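Local coordinates for alginate biosynthesis protein AlgX (Pseudomonas aeruginosa, PDB 4KNC) that protects the exopolysaccharide alginate from degradation as it crosses the periplasm and takes part in its O-acetylation, probably as an acetyltransferase, at residues R65-L70 and L294-A299; D72-K75 and E80-V83. All coordinates share one frame; numbering follows the deposited sequence.

Interaction 1. Residues R65-L70 and L294-A299; sequences RELRAL and LIWEFA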
loop_
_atom_site.group_PDB
_atom_site.type_symbol
_atom_site.label_atom_id
_atom_site.label_comp_id
_atom_site.label_asym_id
_atom_site.label_seq_id
_atom_site.Cartn_x
_atom_site.Cartn_y
_atom_site.Cartn_z
ATOM N N ARG A 65 10.690 -1.981 13.557
ATOM C CA ARG A 65 11.125 -3.379 13.599
ATOM C C ARG A 65 10.406 -4.249 12.566
ATOM O O ARG A 65 11.024 -5.091 11.911
ATOM C CB ARG A 65 10.945 -3.981 15.000
ATOM C CG ARG A 65 11.958 -3.485 16.014
ATOM C CD ARG A 65 11.954 -4.348 17.258
ATOM N NE ARG A 65 10.624 -4.457 17.848
ATOM C CZ ARG A 65 10.156 -3.636 18.782
ATOM N NH1 ARG A 65 10.911 -2.641 19.236
ATOM N NH2 ARG A 65 8.936 -3.813 19.266
ATOM N N GLU A 66 9.100 -4.049 12.423
ATOM C CA GLU A 66 8.329 -4.834 11.465
ATOM C C GLU A 66 8.765 -4.511 10.031
ATOM O O GLU A 66 8.849 -5.401 9.176
ATOM C CB GLU A 66 6.830 -4.592 11.650
ATOM C CG GLU A 66 6.235 -5.250 12.914
ATOM C CD GLU A 66 4.794 -4.829 13.175
ATOM O OE1 GLU A 66 4.530 -3.611 13.178
ATOM O OE2 GLU A 66 3.921 -5.705 13.364
ATOM N N LEU A 67 9.053 -3.237 9.778
ATOM C CA LEU A 67 9.493 -2.825 8.451
ATOM C C LEU A 67 10.834 -3.469 8.127
ATOM O O LEU A 67 11.004 -4.031 7.043
ATOM C CB LEU A 67 9.549 -1.301 8.334
ATOM C CG LEU A 67 8.178 -0.630 8.098
ATOM C CD1 LEU A 67 8.206 0.856 8.394
ATOM C CD2 LEU A 67 7.708 -0.869 6.677
ATOM N N ARG A 68 11.771 -3.410 9.073
ATOM C CA ARG A 68 13.084 -4.050 8.868
ATOM C C ARG A 68 12.967 -5.567 8.657
ATOM O O ARG A 68 13.598 -6.129 7.761
ATOM C CB ARG A 68 14.052 -3.715 10.014
ATOM C CG ARG A 68 15.183 -4.717 10.244
ATOM C CD ARG A 68 16.179 -4.810 9.077
ATOM N NE ARG A 68 17.085 -3.668 8.953
ATOM C CZ ARG A 68 18.131 -3.639 8.123
ATOM N NH1 ARG A 68 18.911 -2.569 8.061
ATOM N NH2 ARG A 68 18.406 -4.689 7.356
ATOM N N ALA A 69 12.139 -6.223 9.466
ATOM C CA ALA A 69 11.924 -7.657 9.320
ATOM C C ALA A 69 11.377 -8.014 7.938
ATOM O O ALA A 69 11.834 -8.976 7.307
ATOM C CB ALA A 69 10.976 -8.163 10.415
ATOM N N LEU A 70 10.389 -7.247 7.471
ATOM C CA LEU A 70 9.822 -7.489 6.149
ATOM C C LEU A 70 10.861 -7.277 5.053
ATOM O O LEU A 70 10.994 -8.103 4.141
ATOM C CB LEU A 70 8.601 -6.597 5.903
ATOM C CG LEU A 70 7.991 -6.687 4.499
ATOM C CD1 LEU A 70 7.580 -8.137 4.203
ATOM C CD2 LEU A 70 6.808 -5.737 4.349
ATOM N N LEU A 294 11.258 -4.211 -5.893
ATOM C CA LEU A 294 9.860 -3.988 -5.561
ATOM C C LEU A 294 9.709 -2.550 -5.090
ATOM O O LEU A 294 10.323 -2.150 -4.096
ATOM C CB LEU A 294 9.417 -4.952 -4.450
ATOM C CG LEU A 294 7.980 -4.833 -3.919
ATOM C CD1 LEU A 294 6.966 -5.076 -5.025
ATOM C CD2 LEU A 294 7.763 -5.819 -2.776
ATOM N N ILE A 295 8.918 -1.770 -5.812
ATOM C CA ILE A 295 8.652 -0.390 -5.423
ATOM C C ILE A 295 7.297 -0.289 -4.704
ATOM O O ILE A 295 6.282 -0.770 -5.201
ATOM C CB ILE A 295 8.618 0.528 -6.658
ATOM C CG1 ILE A 295 9.915 0.405 -7.458
ATOM C CG2 ILE A 295 8.385 1.983 -6.253
ATOM C CD1 ILE A 295 9.816 1.081 -8.804
ATOM N N TRP A 296 7.278 0.363 -3.550
ATOM C CA TRP A 296 6.085 0.383 -2.717
ATOM C C TRP A 296 5.700 1.815 -2.396
ATOM O O TRP A 296 6.420 2.516 -1.696
ATOM C CB TRP A 296 6.338 -0.428 -1.440
ATOM C CG TRP A 296 5.156 -0.567 -0.509
ATOM C CD1 TRP A 296 3.840 -0.273 -0.769
ATOM C CD2 TRP A 296 5.203 -1.019 0.848
ATOM N NE1 TRP A 296 3.065 -0.533 0.351
ATOM C CE2 TRP A 296 3.881 -0.980 1.354
ATOM C CE3 TRP A 296 6.233 -1.441 1.688
ATOM C CZ2 TRP A 296 3.574 -1.357 2.660
ATOM C CZ3 TRP A 296 5.923 -1.824 2.987
ATOM C CH2 TRP A 296 4.610 -1.778 3.455
ATOM N N GLU A 297 4.551 2.235 -2.920
ATOM C CA GLU A 297 4.100 3.617 -2.823
ATOM C C GLU A 297 2.878 3.767 -1.907
ATOM O O GLU A 297 1.881 3.059 -2.064
ATOM C CB GLU A 297 3.780 4.158 -4.222
ATOM C CG GLU A 297 2.987 5.470 -4.224
ATOM C CD GLU A 297 1.455 5.252 -4.244
ATOM O OE1 GLU A 297 0.773 5.806 -3.354
ATOM O OE2 GLU A 297 0.937 4.537 -5.138
ATOM N N PHE A 298 2.971 4.694 -0.957
ATOM C CA PHE A 298 1.852 5.042 -0.081
ATOM C C PHE A 298 2.083 6.422 0.539
ATOM O O PHE A 298 3.191 6.966 0.464
ATOM C CB PHE A 298 1.656 3.982 1.006
ATOM C CG PHE A 298 2.896 3.684 1.803
ATOM C CD1 PHE A 298 3.800 2.722 1.370
ATOM C CD2 PHE A 298 3.161 4.367 2.987
ATOM C CE1 PHE A 298 4.963 2.445 2.095
ATOM C CE2 PHE A 298 4.317 4.096 3.722
ATOM C CZ PHE A 298 5.221 3.130 3.271
ATOM N N ALA A 299 1.047 6.977 1.162
ATOM C CA ALA A 299 1.128 8.300 1.761
ATOM C C ALA A 299 1.352 8.278 3.277
ATOM O O ALA A 299 1.467 7.225 3.896
ATOM C CB ALA A 299 -0.117 9.126 1.416
#
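W296 reaches from strand 293-298 to helix 61-76 and meets L67 and L70, one helical turn apart, in the SGNH hydrolase-like domain. The helix packs here against a parallel sheet of the α/β kind, and the contact is wholly apolar. With CG of W296 anti to the backbone N (chi1 -177°), the indole stands out from the sheet and carries its six-membered ring to the helix. Its outer corner does the touching: CZ3 of W296 lies 4.2 Å from CD2 of L67, and the same CZ3 is 4.2 Å from CD2 of L70. Both methyls come in obliquely, from opposite sides of the ring plane. The backbones stay far apart, with 12.1 Å between the CA atoms of L67 and W296, so long side chains bridge the layers.

The two leucines differ in how they get there. CB of L70 already points at the strand. That of L67 does not, and chi1 -79° and chi2 163° together turn its CD2 toward the indole.

The indole is held on its polar side too, because NE1 of W296 gives a hydrogen bond to the carbonyl O of F273, which ties down the polar edge of the ring system. F298, two residues on from W296, turns the edge of its phenyl ring onto the indole, with CE1 of F298 3.6 Å above the W296 ring plane, over its centre.

Interaction 2. Residues D72-K75 and E80-V83; sequences DELK and ELVV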
loop_
_atom_site.group_PDB
_atom_site.type_symbol
_atom_site.label_atom_id
_atom_site.label_comp_id
_atom_site.label_asym_id
_atom_site.label_seq_id
_atom_site.Cartn_x
_atom_site.Cartn_y
_atom_site.Cartn_z
ATOM N N ASP A 72 13.993 -7.622 5.302
ATOM C CA ASP A 72 14.961 -8.716 5.359
ATOM C C ASP A 72 14.416 -9.970 4.718
ATOM O O ASP A 72 15.090 -10.600 3.912
ATOM C CB ASP A 72 15.395 -9.005 6.792
ATOM C CG ASP A 72 16.347 -7.967 7.324
ATOM O OD1 ASP A 72 16.997 -7.275 6.505
ATOM O OD2 ASP A 72 16.452 -7.849 8.558
ATOM N N GLU A 73 13.190 -10.331 5.076
ATOM C CA GLU A 73 12.549 -11.463 4.425
ATOM C C GLU A 73 12.561 -11.312 2.895
ATOM O O GLU A 73 12.931 -12.246 2.180
ATOM C CB GLU A 73 11.130 -11.657 4.958
ATOM C CG GLU A 73 10.517 -12.999 4.618
ATOM C CD GLU A 73 11.302 -14.167 5.195
ATOM O OE1 GLU A 73 12.104 -13.966 6.136
ATOM O OE2 GLU A 73 11.117 -15.296 4.697
ATOM N N LEU A 74 12.191 -10.133 2.397
ATOM C CA LEU A 74 12.246 -9.891 0.953
ATOM C C LEU A 74 13.662 -10.049 0.380
ATOM O O LEU A 74 13.850 -10.689 -0.660
ATOM C CB LEU A 74 11.691 -8.509 0.610
ATOM C CG LEU A 74 10.176 -8.374 0.809
ATOM C CD1 LEU A 74 9.777 -6.911 0.827
ATOM C CD2 LEU A 74 9.446 -9.121 -0.294
ATOM N N LYS A 75 14.643 -9.457 1.058
ATOM C CA LYS A 75 16.051 -9.561 0.658
ATOM C C LYS A 75 16.554 -11.007 0.571
ATOM O O LYS A 75 17.331 -11.351 -0.320
ATOM C CB LYS A 75 16.941 -8.768 1.608
ATOM C CG LYS A 75 18.397 -8.734 1.177
ATOM C CD LYS A 75 18.515 -8.161 -0.222
ATOM C CE LYS A 75 19.963 -8.165 -0.699
ATOM N NZ LYS A 75 20.786 -7.171 0.054
ATOM N N GLU A 80 15.021 -6.423 -3.602
ATOM C CA GLU A 80 15.369 -5.152 -2.972
ATOM C C GLU A 80 14.095 -4.329 -2.843
ATOM O O GLU A 80 13.276 -4.311 -3.764
ATOM C CB GLU A 80 16.379 -4.384 -3.832
ATOM C CG GLU A 80 17.714 -5.072 -4.033
ATOM C CD GLU A 80 18.647 -4.886 -2.851
ATOM O OE1 GLU A 80 18.452 -3.933 -2.064
ATOM O OE2 GLU A 80 19.573 -5.696 -2.701
ATOM N N LEU A 81 13.934 -3.630 -1.725
ATOM C CA LEU A 81 12.733 -2.836 -1.500
ATOM C C LEU A 81 12.982 -1.324 -1.634
ATOM O O LEU A 81 13.903 -0.778 -1.028
ATOM C CB LEU A 81 12.124 -3.160 -0.127
ATOM C CG LEU A 81 10.798 -2.463 0.219
ATOM C CD1 LEU A 81 9.709 -2.869 -0.756
ATOM C CD2 LEU A 81 10.380 -2.784 1.644
ATOM N N VAL A 82 12.154 -0.666 -2.441
ATOM C CA VAL A 82 12.157 0.784 -2.549
ATOM C C VAL A 82 10.821 1.308 -2.027
ATOM O O VAL A 82 9.764 0.857 -2.477
ATOM C CB VAL A 82 12.329 1.224 -4.021
ATOM C CG1 VAL A 82 12.135 2.730 -4.169
ATOM C CG2 VAL A 82 13.695 0.803 -4.551
ATOM N N VAL A 83 10.851 2.239 -1.072
ATOM C CA VAL A 83 9.606 2.846 -0.595
ATOM C C VAL A 83 9.442 4.277 -1.123
ATOM O O VAL A 83 10.339 5.120 -1.003
ATOM C CB VAL A 83 9.429 2.786 0.968
ATOM C CG1 VAL A 83 8.421 3.816 1.445
ATOM C CG2 VAL A 83 8.985 1.393 1.428
#
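At K75 a chi1 of -175° sets CG opposite the backbone N, and the chain then bends at CG and again near the ammonium end, which swings NZ round to E80. The glutamate does the complementary thing: its CB points away from the helix, but a bend at chi2 (-81°) folds the chain back until the carboxylate lies alongside the lysine. The lysine and glutamate chains extend in the same direction, flank to flank. Their salt bridge spans 3.4 Å between NZ of K75 and OE2 of E80, while the methylene CE of K75 sits slightly closer, at 3.2 Å from the same OE2. The oxygen therefore rests against the flank of the lysine tip, with no hydrogen bond between the two. OE1, the other carboxylate oxygen, has its own partner, the indole NE1 of W127, which would help fix the rotation of the carboxylate.

This is the turn from helix 61-76 into the edge strand 80-85, the α-to-β connection of the parallel sheet in the SGNH hydrolase-like domain. The chain reverses quickly, and the CA atoms of K75 and E80 are 5.8 Å apart. Neighbouring residues face inward instead: L74 and L81 both direct CB across the gap between helix and strand. Their methyls meet where CD1 of L74 approaches CD2 of L81 to 4.3 Å, and L81 also packs on L294 of the adjoining strand.

Interactions 1 and 2 lie along the same helix, 61-76, and on two neighbouring parallel strands, with their centres about 7 Å apart. Interaction 2 closes the short turn from helix to strand 80-85, nested within the much longer loop that interaction 1 closes. The strands are stitched together by probable backbone hydrogen bonds, W296 N to V82 O at 2.8 Å and V82 N to L294 O at 2.9 Å, and CZ of F298 packs 3.7 Å from CG1 of V83. Both contacts lie away from the inferred catalytic residues S243, H150 and D148, though E297 bonds T242 and S245, which flank the nucleophile in sequence.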